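Local coordinates for protein aminofutalosine deaminase (PDB 7LKK) that catalyses the hydrolytic deamination of aminofutalosine in the menaquinone pathway of Helicobacter pylori and here holds an iron(III) ion and the inhibitor methylthio-coformycin, at residues G94-W99 against G237-F242; I141-L146 against A153-E158; G258-I263 against S280-K285; E355-A360 against Q404-A409. All blocks are in the same frame, centred on the assembly; numbering follows the deposited sequence.

Contact 1: residues G94-W99 against G237-F242. With MCF ((8R)-3-(5-S-methyl-5-thio-beta-D-ribofuranosyl)-3,6,7,8-tetrahydroimidazo[4,5-d][1,3]diazepin-8-ol), chain J.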
# COMPACT_ATOMS: atom_id res chain seq x y z
N GLY A 94 9.24 -8.54 10.01
CA GLY A 94 8.29 -9.11 10.94
C GLY A 94 8.58 -8.80 12.39
O GLY A 94 7.71 -9.02 13.24
N SER A 95 9.77 -8.31 12.70
CA SER A 95 10.13 -7.86 14.03
C SER A 95 11.31 -6.92 13.90
O SER A 95 12.10 -7.02 12.95
CB SER A 95 10.49 -9.04 14.95
OG SER A 95 11.66 -9.70 14.50
N PHE A 96 11.43 -5.98 14.84
CA PHE A 96 12.58 -5.09 14.81
C PHE A 96 13.85 -5.84 15.20
O PHE A 96 14.90 -5.66 14.57
CB PHE A 96 12.37 -3.89 15.73
CG PHE A 96 13.55 -2.97 15.78
CD1 PHE A 96 13.70 -1.96 14.84
CD2 PHE A 96 14.54 -3.12 16.75
CE1 PHE A 96 14.79 -1.11 14.87
CE2 PHE A 96 15.62 -2.28 16.78
CZ PHE A 96 15.75 -1.27 15.84
N SER A 97 13.78 -6.66 16.25
CA SER A 97 14.94 -7.44 16.67
C SER A 97 15.41 -8.38 15.56
O SER A 97 16.61 -8.52 15.33
CB SER A 97 14.60 -8.24 17.93
OG SER A 97 13.46 -9.05 17.73
N GLY A 98 14.47 -9.03 14.87
CA GLY A 98 14.84 -9.85 13.74
C GLY A 98 15.49 -9.06 12.62
O GLY A 98 16.43 -9.52 11.98
N TRP A 99 14.98 -7.85 12.37
CA TRP A 99 15.57 -7.01 11.33
C TRP A 99 16.97 -6.54 11.71
O TRP A 99 17.92 -6.71 10.94
CB TRP A 99 14.66 -5.81 11.05
CG TRP A 99 15.22 -4.85 10.05
CD1 TRP A 99 15.14 -4.94 8.69
CD2 TRP A 99 15.95 -3.65 10.34
NE1 TRP A 99 15.77 -3.87 8.11
CE2 TRP A 99 16.28 -3.06 9.10
CE3 TRP A 99 16.36 -3.02 11.51
CZ2 TRP A 99 17.00 -1.87 9.01
CZ3 TRP A 99 17.07 -1.84 11.42
CH2 TRP A 99 17.39 -1.28 10.18
N GLY A 237 14.64 -6.92 28.24
CA GLY A 237 14.21 -7.33 26.92
C GLY A 237 15.35 -7.81 26.03
O GLY A 237 16.41 -8.23 26.49
N TRP A 238 15.09 -7.74 24.72
CA TRP A 238 15.99 -8.31 23.73
C TRP A 238 17.38 -7.68 23.79
O TRP A 238 18.39 -8.37 23.56
CB TRP A 238 15.38 -8.14 22.34
CG TRP A 238 16.20 -8.70 21.22
CD1 TRP A 238 16.24 -9.99 20.80
CD2 TRP A 238 17.08 -7.97 20.36
NE1 TRP A 238 17.10 -10.12 19.74
CE2 TRP A 238 17.63 -8.89 19.45
CE3 TRP A 238 17.47 -6.62 20.28
CZ2 TRP A 238 18.54 -8.51 18.46
CZ3 TRP A 238 18.37 -6.25 19.30
CH2 TRP A 238 18.90 -7.19 18.41
N PHE A 239 17.46 -6.39 24.09
CA PHE A 239 18.75 -5.69 24.08
C PHE A 239 19.66 -6.10 25.23
O PHE A 239 20.78 -5.57 25.31
CB PHE A 239 18.52 -4.18 24.11
CG PHE A 239 18.25 -3.57 22.76
CD1 PHE A 239 19.29 -3.31 21.89
CD2 PHE A 239 16.96 -3.26 22.37
CE1 PHE A 239 19.05 -2.75 20.65
CE2 PHE A 239 16.71 -2.71 21.13
CZ PHE A 239 17.76 -2.45 20.27
N GLU A 240 19.22 -7.00 26.11
CA GLU A 240 20.08 -7.45 27.21
C GLU A 240 21.38 -8.06 26.69
O GLU A 240 22.45 -7.82 27.26
CB GLU A 240 19.33 -8.48 28.07
CG GLU A 240 18.35 -7.89 29.06
CD GLU A 240 17.49 -8.96 29.70
OE1 GLU A 240 17.88 -10.14 29.68
OE2 GLU A 240 16.41 -8.61 30.24
N ASN A 241 21.30 -8.85 25.63
CA ASN A 241 22.46 -9.53 25.07
C ASN A 241 22.97 -8.89 23.79
O ASN A 241 23.89 -9.42 23.17
CB ASN A 241 22.12 -11.00 24.80
CG ASN A 241 21.56 -11.70 26.02
OD1 ASN A 241 20.40 -12.11 26.04
ND2 ASN A 241 22.39 -11.86 27.04
N PHE A 242 22.39 -7.75 23.39
CA PHE A 242 22.71 -7.14 22.10
C PHE A 242 24.18 -6.73 22.02
O PHE A 242 24.83 -6.90 20.98
CB PHE A 242 21.80 -5.94 21.86
CG PHE A 242 22.24 -5.03 20.75
CD1 PHE A 242 21.97 -5.35 19.43
CD2 PHE A 242 22.92 -3.85 21.03
CE1 PHE A 242 22.37 -4.50 18.40
CE2 PHE A 242 23.32 -3.01 20.01
CZ PHE A 242 23.05 -3.34 18.69
O8 MCF J . 15.79 3.95 10.18
C8 MCF J . 15.80 2.66 9.63
C7 MCF J . 15.40 1.58 10.64
N6 MCF J . 15.82 1.95 11.97
C5 MCF J . 17.18 2.38 12.20
N4 MCF J . 18.22 2.50 11.19
C10 MCF J . 18.29 2.22 9.73
C9 MCF J . 17.15 2.31 8.96
N1 MCF J . 17.49 2.03 7.71
C2 MCF J . 18.80 1.78 7.65
N3 MCF J . 19.28 1.92 8.89
C1S MCF J . 20.72 1.70 9.23
C2S MCF J . 21.30 2.76 10.20
O2S MCF J . 21.71 3.87 9.53
O4S MCF J . 20.86 0.59 9.85
C4S MCF J . 22.20 0.76 10.76
C3S MCF J . 22.50 2.02 10.79
O3S MCF J . 23.72 2.27 9.94
C5S MCF J . 21.92 0.24 12.16
S5S MCF J . 23.46 -0.42 12.88
C6S MCF J . 23.29 -0.50 14.68
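Ser97 presses its CB onto the indole of Trp238, and this is the tight part of the contact. The CB lies 3.4 Å from the centroid of the Trp238 five-membered ring and only 8° off the ring normal, a CH-pi contact squarely over the face. With chi1 at 56°, Ser97 OG is turned between its own backbone N and carbonyl carbon, and it hydrogen-bonds Glu227. The serine thus offers carbon to the indole and oxygen to a carboxylate. Both residues of this snug pair keep some exposure to solvent.

Deeper in, the fit is looser. Phe96 CE2 comes to 4.1 Å from Phe239 CZ, the two side chains crossing at about a right angle, with CZ at the edge of the Phe96 ring. Phe239 is also packed among rings, stacked with Tyr197 and meeting Trp231. Ser95 is the N-cap just before the helix that carries Ser97; its OG accepts from Gly98 N at 2.9 Å. One residue beyond Gly98, Trp99 brings CH2 to 3.5 Å from C7 of the inhibitor. Its NE1 is hydrogen-bonded to Ser331 O. The contact joins the start of helix 96-106 to the loop before helix 242-247, beside the inhibitor pocket of an amidohydrolase-family TIM barrel.

Contact 2: residues I141-L146 against A153-E158. With MCF ((8R)-3-(5-S-methyl-5-thio-beta-D-ribofuranosyl)-3,6,7,8-tetrahydroimidazo[4,5-d][1,3]diazepin-8-ol), chain J.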
# COMPACT_ATOMS: atom_id res chain seq x y z
N ILE A 141 29.27 7.39 1.08
CA ILE A 141 29.45 6.70 -0.19
C ILE A 141 28.46 7.22 -1.24
O ILE A 141 28.74 7.13 -2.45
CB ILE A 141 29.33 5.18 0.02
CG1 ILE A 141 30.48 4.69 0.90
CG2 ILE A 141 29.36 4.42 -1.30
CD1 ILE A 141 30.39 3.22 1.26
N GLU A 142 27.34 7.79 -0.82
CA GLU A 142 26.33 8.29 -1.74
C GLU A 142 26.50 9.77 -2.07
O GLU A 142 25.78 10.27 -2.94
CB GLU A 142 24.93 8.06 -1.17
CG GLU A 142 24.55 9.04 -0.07
CD GLU A 142 24.98 8.57 1.30
OE1 GLU A 142 24.11 8.16 2.09
OE2 GLU A 142 26.20 8.62 1.59
N VAL A 143 27.41 10.47 -1.40
CA VAL A 143 27.48 11.93 -1.51
C VAL A 143 27.85 12.35 -2.92
O VAL A 143 27.28 13.31 -3.46
CB VAL A 143 28.47 12.49 -0.47
CG1 VAL A 143 28.66 13.99 -0.68
CG2 VAL A 143 27.97 12.22 0.94
N ASN A 144 28.81 11.66 -3.54
CA ASN A 144 29.27 12.06 -4.87
C ASN A 144 28.13 12.06 -5.88
O ASN A 144 27.95 13.02 -6.64
CB ASN A 144 30.40 11.14 -5.33
CG ASN A 144 31.73 11.48 -4.68
OD1 ASN A 144 31.89 12.56 -4.10
ND2 ASN A 144 32.69 10.57 -4.77
N LEU A 145 27.36 10.97 -5.92
CA LEU A 145 26.24 10.90 -6.86
C LEU A 145 25.18 11.95 -6.55
O LEU A 145 24.60 12.54 -7.46
CB LEU A 145 25.64 9.49 -6.84
CG LEU A 145 26.54 8.40 -7.43
CD1 LEU A 145 25.92 7.03 -7.24
CD2 LEU A 145 26.79 8.67 -8.91
N LEU A 146 24.93 12.19 -5.26
CA LEU A 146 23.98 13.23 -4.87
C LEU A 146 24.41 14.60 -5.39
O LEU A 146 23.58 15.37 -5.89
CB LEU A 146 23.84 13.26 -3.34
CG LEU A 146 22.91 12.24 -2.70
CD1 LEU A 146 22.89 12.42 -1.19
CD2 LEU A 146 21.50 12.35 -3.27
N ALA A 153 20.14 18.33 -1.34
CA ALA A 153 20.55 17.28 -0.42
C ALA A 153 20.97 17.87 0.92
O ALA A 153 21.81 18.78 0.97
CB ALA A 153 21.70 16.46 -1.01
N VAL A 154 20.37 17.36 1.99
CA VAL A 154 20.85 17.57 3.35
C VAL A 154 21.38 16.23 3.83
O VAL A 154 20.60 15.31 4.14
CB VAL A 154 19.76 18.11 4.28
CG1 VAL A 154 20.30 18.27 5.69
CG2 VAL A 154 19.22 19.43 3.75
N VAL A 155 22.70 16.09 3.90
CA VAL A 155 23.33 14.82 4.25
C VAL A 155 23.60 14.82 5.75
O VAL A 155 24.41 15.62 6.25
CB VAL A 155 24.61 14.58 3.45
CG1 VAL A 155 25.36 13.38 4.00
CG2 VAL A 155 24.27 14.37 1.98
N PHE A 156 22.92 13.93 6.47
CA PHE A 156 23.12 13.74 7.90
C PHE A 156 24.18 12.66 8.09
O PHE A 156 23.91 11.47 7.91
CB PHE A 156 21.82 13.33 8.59
CG PHE A 156 20.74 14.38 8.54
CD1 PHE A 156 19.92 14.50 7.43
CD2 PHE A 156 20.52 15.21 9.63
CE1 PHE A 156 18.92 15.46 7.40
CE2 PHE A 156 19.52 16.17 9.60
CZ PHE A 156 18.72 16.29 8.48
N LEU A 157 25.40 13.07 8.43
CA LEU A 157 26.43 12.10 8.80
C LEU A 157 26.06 11.49 10.15
O LEU A 157 26.05 12.19 11.17
CB LEU A 157 27.80 12.77 8.87
CG LEU A 157 28.95 11.81 9.20
CD1 LEU A 157 29.07 10.71 8.16
CD2 LEU A 157 30.27 12.56 9.35
N GLU A 158 25.76 10.20 10.15
CA GLU A 158 25.17 9.53 11.30
C GLU A 158 26.24 8.81 12.10
O GLU A 158 27.01 8.02 11.55
CB GLU A 158 24.10 8.54 10.85
CG GLU A 158 23.53 7.69 11.97
CD GLU A 158 22.50 6.70 11.47
OE1 GLU A 158 22.90 5.73 10.78
OE2 GLU A 158 21.30 6.89 11.75
O8 MCF J . 15.79 3.95 10.18
C8 MCF J . 15.80 2.66 9.63
C7 MCF J . 15.40 1.58 10.64
N6 MCF J . 15.82 1.95 11.97
C5 MCF J . 17.18 2.38 12.20
N4 MCF J . 18.22 2.50 11.19
C10 MCF J . 18.29 2.22 9.73
C9 MCF J . 17.15 2.31 8.96
N1 MCF J . 17.49 2.03 7.71
C2 MCF J . 18.80 1.78 7.65
N3 MCF J . 19.28 1.92 8.89
C1S MCF J . 20.72 1.70 9.23
C2S MCF J . 21.30 2.76 10.20
O2S MCF J . 21.71 3.87 9.53
O4S MCF J . 20.86 0.59 9.85
C4S MCF J . 22.20 0.76 10.76
C3S MCF J . 22.50 2.02 10.79
O3S MCF J . 23.72 2.27 9.94
C5S MCF J . 21.92 0.24 12.16
S5S MCF J . 23.46 -0.42 12.88
C6S MCF J . 23.29 -0.50 14.68
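Val155 holds CG1 anti to its backbone N (chi1 170°), which leaves CG2 anti to the carbonyl carbon, and the two methyls meet different residues of the helix. CG1 lies 4.2 Å from Val143 CG2, while CG2 lies 4.0 Å from Leu146 CD1. Leu146 swings its CG away from its own carbonyl (chi1 -81°), and the same CD1 also reaches Ala153 CB at 4.2 Å. One leucine methyl therefore bridges two residues that point to the same side of the strand. All four residues are buried, and the leucine also packs on Ala135 of the adjoining strand.

This is the close of a beta-alpha-beta unit of the barrel: strand 130-137, the short helix 143-147, then strand 152-159 beside the first. Further along that last strand the chemistry changes. Glu158 extends from its backbone and places OE1 2.5 Å from the inhibitor hydroxyl O2S, which donates to it in a short hydrogen bond. Asn138 ND2 binds the same OE1, so OE1 has two partners. The helix thus meets the strand through methyl groups alone, without directional bonds, whereas Glu158, further along the strand, uses its carboxylate on the ribose hydroxyl of the ligand and on Asn138.

Contact 3: residues G258-I263 against S280-K285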
# COMPACT_ATOMS: atom_id res chain seq x y z
N GLY A 258 16.03 6.11 31.02
CA GLY A 258 14.74 6.65 30.67
C GLY A 258 14.77 7.47 29.39
O GLY A 258 15.81 7.96 28.94
N ALA A 259 13.59 7.61 28.79
CA ALA A 259 13.48 8.35 27.54
C ALA A 259 13.85 9.82 27.72
O ALA A 259 14.47 10.43 26.84
CB ALA A 259 12.07 8.22 26.97
N ASN A 260 13.49 10.40 28.87
CA ASN A 260 13.76 11.82 29.10
C ASN A 260 15.25 12.11 29.13
O ASN A 260 15.69 13.18 28.68
CB ASN A 260 13.11 12.28 30.40
CG ASN A 260 11.61 12.45 30.27
OD1 ASN A 260 11.04 12.20 29.21
ND2 ASN A 260 10.96 12.86 31.35
N ASP A 261 16.06 11.17 29.64
CA ASP A 261 17.51 11.34 29.63
C ASP A 261 18.03 11.50 28.21
O ASP A 261 18.93 12.31 27.95
CB ASP A 261 18.17 10.15 30.32
CG ASP A 261 19.65 10.36 30.55
OD1 ASP A 261 20.06 11.52 30.79
OD2 ASP A 261 20.41 9.37 30.51
N TYR A 262 17.47 10.74 27.26
CA TYR A 262 17.89 10.86 25.87
C TYR A 262 17.35 12.13 25.24
O TYR A 262 18.09 12.87 24.57
CB TYR A 262 17.42 9.63 25.08
CG TYR A 262 18.00 9.54 23.69
CD1 TYR A 262 19.29 9.07 23.49
CD2 TYR A 262 17.26 9.92 22.58
CE1 TYR A 262 19.83 8.99 22.22
CE2 TYR A 262 17.79 9.84 21.31
CZ TYR A 262 19.08 9.37 21.13
OH TYR A 262 19.61 9.29 19.87
N ILE A 263 16.05 12.41 25.43
CA ILE A 263 15.42 13.57 24.81
C ILE A 263 16.12 14.86 25.25
O ILE A 263 16.38 15.75 24.43
CB ILE A 263 13.92 13.61 25.16
CG1 ILE A 263 13.18 12.45 24.51
CG2 ILE A 263 13.31 14.95 24.76
CD1 ILE A 263 11.83 12.17 25.14
N SER A 280 5.45 7.51 24.39
CA SER A 280 4.21 7.85 25.06
C SER A 280 3.86 9.32 24.81
O SER A 280 4.65 10.09 24.26
CB SER A 280 4.32 7.58 26.56
OG SER A 280 5.21 8.50 27.16
N LEU A 281 2.66 9.70 25.24
CA LEU A 281 2.25 11.10 25.12
C LEU A 281 3.17 12.01 25.92
O LEU A 281 3.53 13.10 25.47
CB LEU A 281 0.79 11.26 25.57
CG LEU A 281 0.21 12.67 25.46
CD1 LEU A 281 0.31 13.19 24.03
CD2 LEU A 281 -1.23 12.70 25.94
N GLU A 282 3.57 11.58 27.12
CA GLU A 282 4.50 12.37 27.91
C GLU A 282 5.83 12.54 27.19
O GLU A 282 6.42 13.63 27.20
CB GLU A 282 4.72 11.73 29.28
CG GLU A 282 5.65 12.52 30.19
CD GLU A 282 6.23 11.70 31.32
OE1 GLU A 282 5.55 10.75 31.77
OE2 GLU A 282 7.36 12.00 31.75
N ALA A 283 6.32 11.47 26.55
CA ALA A 283 7.58 11.56 25.82
C ALA A 283 7.48 12.52 24.65
O ALA A 283 8.39 13.33 24.41
CB ALA A 283 8.01 10.17 25.35
N LEU A 284 6.38 12.46 23.89
CA LEU A 284 6.20 13.38 22.78
C LEU A 284 6.08 14.82 23.28
O LEU A 284 6.62 15.75 22.66
CB LEU A 284 4.96 12.99 21.97
CG LEU A 284 5.06 11.72 21.13
CD1 LEU A 284 3.79 11.53 20.30
CD2 LEU A 284 6.29 11.75 20.23
N LYS A 285 5.38 15.02 24.39
CA LYS A 285 5.29 16.36 24.97
C LYS A 285 6.64 16.83 25.48
O LYS A 285 6.98 18.01 25.38
CB LYS A 285 4.25 16.37 26.10
CG LYS A 285 2.81 16.31 25.62
CD LYS A 285 1.85 16.40 26.79
CE LYS A 285 1.37 17.83 26.99
NZ LYS A 285 1.21 18.54 25.69
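Asn260 and Glu282 reach across the gap between two helices, their side chains crossing at about a right angle. The amide and carboxylate planes are turned 70° apart. Asn260 ND2 stands 3.7 Å from Glu282 OE2, too long for a hydrogen bond, so the pair is a loose polar approach on the more exposed side. Glu282 gets there with an extended chain, CG anti to the backbone N (chi1 -178°), which carries the carboxylate well out from its own helix. Asn260 also packs against Arg286, one turn further on from Glu282.

Beside this pair lies the buried part, where an aliphatic methyl meets Ala283. Ile263 sends CD1 at the first turn of the opposing helix, and it touches the alanine at two points: the carbonyl O at 3.7 Å and CB at 4.3 Å. The small methyl of Ala283 lets the isoleucine come close to the backbone. That turn is itself pinned by its N-cap, since Ser280 OG accepts from Ala283 N at 3.2 Å along a fairly straight path. The residue the isoleucine touches is therefore the one whose N-H is tied down by the cap. At the start of the other helix, Ala259 N is held by the Glu233 carboxylate.

In chain order the two helices stand on either side of strand 269-275, with helix 259-264 leading into it and helix 281-291 following. Ile263 also rests on Ile287 of the second helix and, with Ala259 and Tyr262, on Phe222 of strand 218-222. On another flank of helix 281-291, Leu284 meets Arg315 of helix 313-318.

Contact 4: residues E355-A360 against Q404-A409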
# COMPACT_ATOMS: atom_id res chain seq x y z
N GLU A 355 -9.39 13.86 5.43
CA GLU A 355 -8.55 14.55 6.39
C GLU A 355 -7.12 14.02 6.36
O GLU A 355 -6.16 14.80 6.44
CB GLU A 355 -9.14 14.40 7.80
CG GLU A 355 -8.44 15.23 8.86
CD GLU A 355 -8.90 14.89 10.26
OE1 GLU A 355 -9.99 14.29 10.40
OE2 GLU A 355 -8.18 15.22 11.23
N LEU A 356 -6.96 12.70 6.22
CA LEU A 356 -5.63 12.10 6.20
C LEU A 356 -4.87 12.47 4.93
O LEU A 356 -3.64 12.57 4.95
CB LEU A 356 -5.74 10.58 6.33
CG LEU A 356 -4.46 9.77 6.50
CD1 LEU A 356 -3.73 10.20 7.76
CD2 LEU A 356 -4.77 8.29 6.54
N ALA A 357 -5.59 12.70 3.82
CA ALA A 357 -4.92 13.07 2.58
C ALA A 357 -4.25 14.44 2.70
O ALA A 357 -3.18 14.67 2.12
CB ALA A 357 -5.93 13.07 1.43
N LYS A 358 -4.86 15.35 3.45
CA LYS A 358 -4.23 16.65 3.69
C LYS A 358 -2.96 16.49 4.52
O LYS A 358 -1.94 17.13 4.24
CB LYS A 358 -5.20 17.59 4.40
CG LYS A 358 -6.47 17.91 3.62
CD LYS A 358 -7.40 18.79 4.44
CE LYS A 358 -8.71 19.05 3.72
NZ LYS A 358 -9.69 19.75 4.59
N ILE A 359 -3.01 15.65 5.55
CA ILE A 359 -1.83 15.39 6.37
C ILE A 359 -0.72 14.77 5.53
O ILE A 359 0.45 15.13 5.65
CB ILE A 359 -2.20 14.52 7.58
CG1 ILE A 359 -3.05 15.32 8.56
CG2 ILE A 359 -0.96 13.96 8.26
CD1 ILE A 359 -3.65 14.50 9.67
N ALA A 360 -1.09 13.83 4.65
CA ALA A 360 -0.09 13.17 3.81
C ALA A 360 0.58 14.16 2.86
O ALA A 360 1.81 14.16 2.72
CB ALA A 360 -0.75 12.03 3.02
N GLN A 404 -7.46 12.15 -4.78
CA GLN A 404 -7.32 11.52 -6.09
C GLN A 404 -5.90 11.67 -6.62
O GLN A 404 -5.38 10.76 -7.28
CB GLN A 404 -8.33 12.11 -7.08
CG GLN A 404 -9.79 11.92 -6.70
CD GLN A 404 -10.27 10.50 -6.87
OE1 GLN A 404 -9.63 9.69 -7.55
NE2 GLN A 404 -11.41 10.19 -6.26
N PHE A 405 -5.26 12.81 -6.36
CA PHE A 405 -3.87 12.98 -6.74
C PHE A 405 -2.98 11.93 -6.07
O PHE A 405 -2.18 11.27 -6.73
CB PHE A 405 -3.39 14.39 -6.38
CG PHE A 405 -1.90 14.56 -6.46
CD1 PHE A 405 -1.29 14.84 -7.68
CD2 PHE A 405 -1.10 14.43 -5.34
CE1 PHE A 405 0.08 14.99 -7.76
CE2 PHE A 405 0.27 14.58 -5.41
CZ PHE A 405 0.86 14.86 -6.63
N LEU A 406 -3.12 11.78 -4.75
CA LEU A 406 -2.30 10.81 -4.03
C LEU A 406 -2.56 9.39 -4.51
O LEU A 406 -1.64 8.56 -4.51
CB LEU A 406 -2.56 10.92 -2.53
CG LEU A 406 -2.05 12.18 -1.84
CD1 LEU A 406 -2.43 12.19 -0.36
CD2 LEU A 406 -0.55 12.33 -2.01
N LEU A 407 -3.79 9.09 -4.93
CA LEU A 407 -4.12 7.74 -5.37
C LEU A 407 -3.56 7.44 -6.75
O LEU A 407 -3.14 6.32 -7.02
CB LEU A 407 -5.64 7.54 -5.35
CG LEU A 407 -6.31 7.48 -3.98
CD1 LEU A 407 -7.82 7.35 -4.13
CD2 LEU A 407 -5.74 6.34 -3.15
N HIS A 408 -3.55 8.44 -7.65
CA HIS A 408 -3.24 8.19 -9.05
C HIS A 408 -1.88 8.69 -9.50
O HIS A 408 -1.41 8.26 -10.56
CB HIS A 408 -4.33 8.80 -9.94
CG HIS A 408 -5.70 8.26 -9.67
ND1 HIS A 408 -6.03 6.94 -9.88
CD2 HIS A 408 -6.82 8.85 -9.19
CE1 HIS A 408 -7.30 6.74 -9.55
NE2 HIS A 408 -7.80 7.89 -9.12
N ALA A 409 -1.23 9.58 -8.75
CA ALA A 409 0.07 10.10 -9.16
C ALA A 409 1.13 9.00 -9.08
O ALA A 409 1.33 8.39 -8.03
CB ALA A 409 0.47 11.29 -8.30
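Leu406, which packs its side chain on Ala357 and Ala360, gives its carbonyl O to Arg343 NH1, and the same nitrogen is hydrogen-bonded by Ala409 O. One guanidinium nitrogen thus gathers two carbonyls near the end of helix 401-408. The contact itself is helix-helix packing within the amidohydrolase fold, a single leucine set against the alanine face of helix 353-364. The two alanines are three residues apart, so their methyls lie on the same side of that helix and together form the surface on which the leucine rests.

Leu406 keeps CG anti to its own carbonyl carbon (chi1 -69°) and its chain runs on extended, so that CD1 leads. This one methyl does all the touching: it is 4.0 Å from Ala357 CB and 3.8 Å from Ala360 CB. All three residues are buried. Around them, Phe345 of helix 338-348 lies against Ala360, and Leu342 of the same helix lies against Leu406. Helix 401-408 turns other sides elsewhere: Phe405 meets Phe390 edge-to-face, and Leu407 packs on Tyr93 of the second subunit. On helix 353-364, Glu355 forms a salt bridge with Arg317. At the heart of the interface, Leu406 CD1 also touches the backbone, 3.6 Å from the carbonyl O of Ala357.

Contacts 2 and 4 are fully buried and join their segments through aliphatic side chains; contacts 1 and 3 are partly buried and mix apolar packing with polar or aromatic groups. No helix or strand serves two of them. Contacts 1 and 2 both reach the inhibitor, one with an indole and the other with a carboxylate, although their centres are about 28 Å apart. Contacts 1 and 3 each include a helix start capped by a serine, but contact 3, at the outside of the barrel, adds a distant amide–carboxylate pair. Contact 4, away from the iron and inhibitor site and across the chain's centre from contact 2, is flanked by the second subunit.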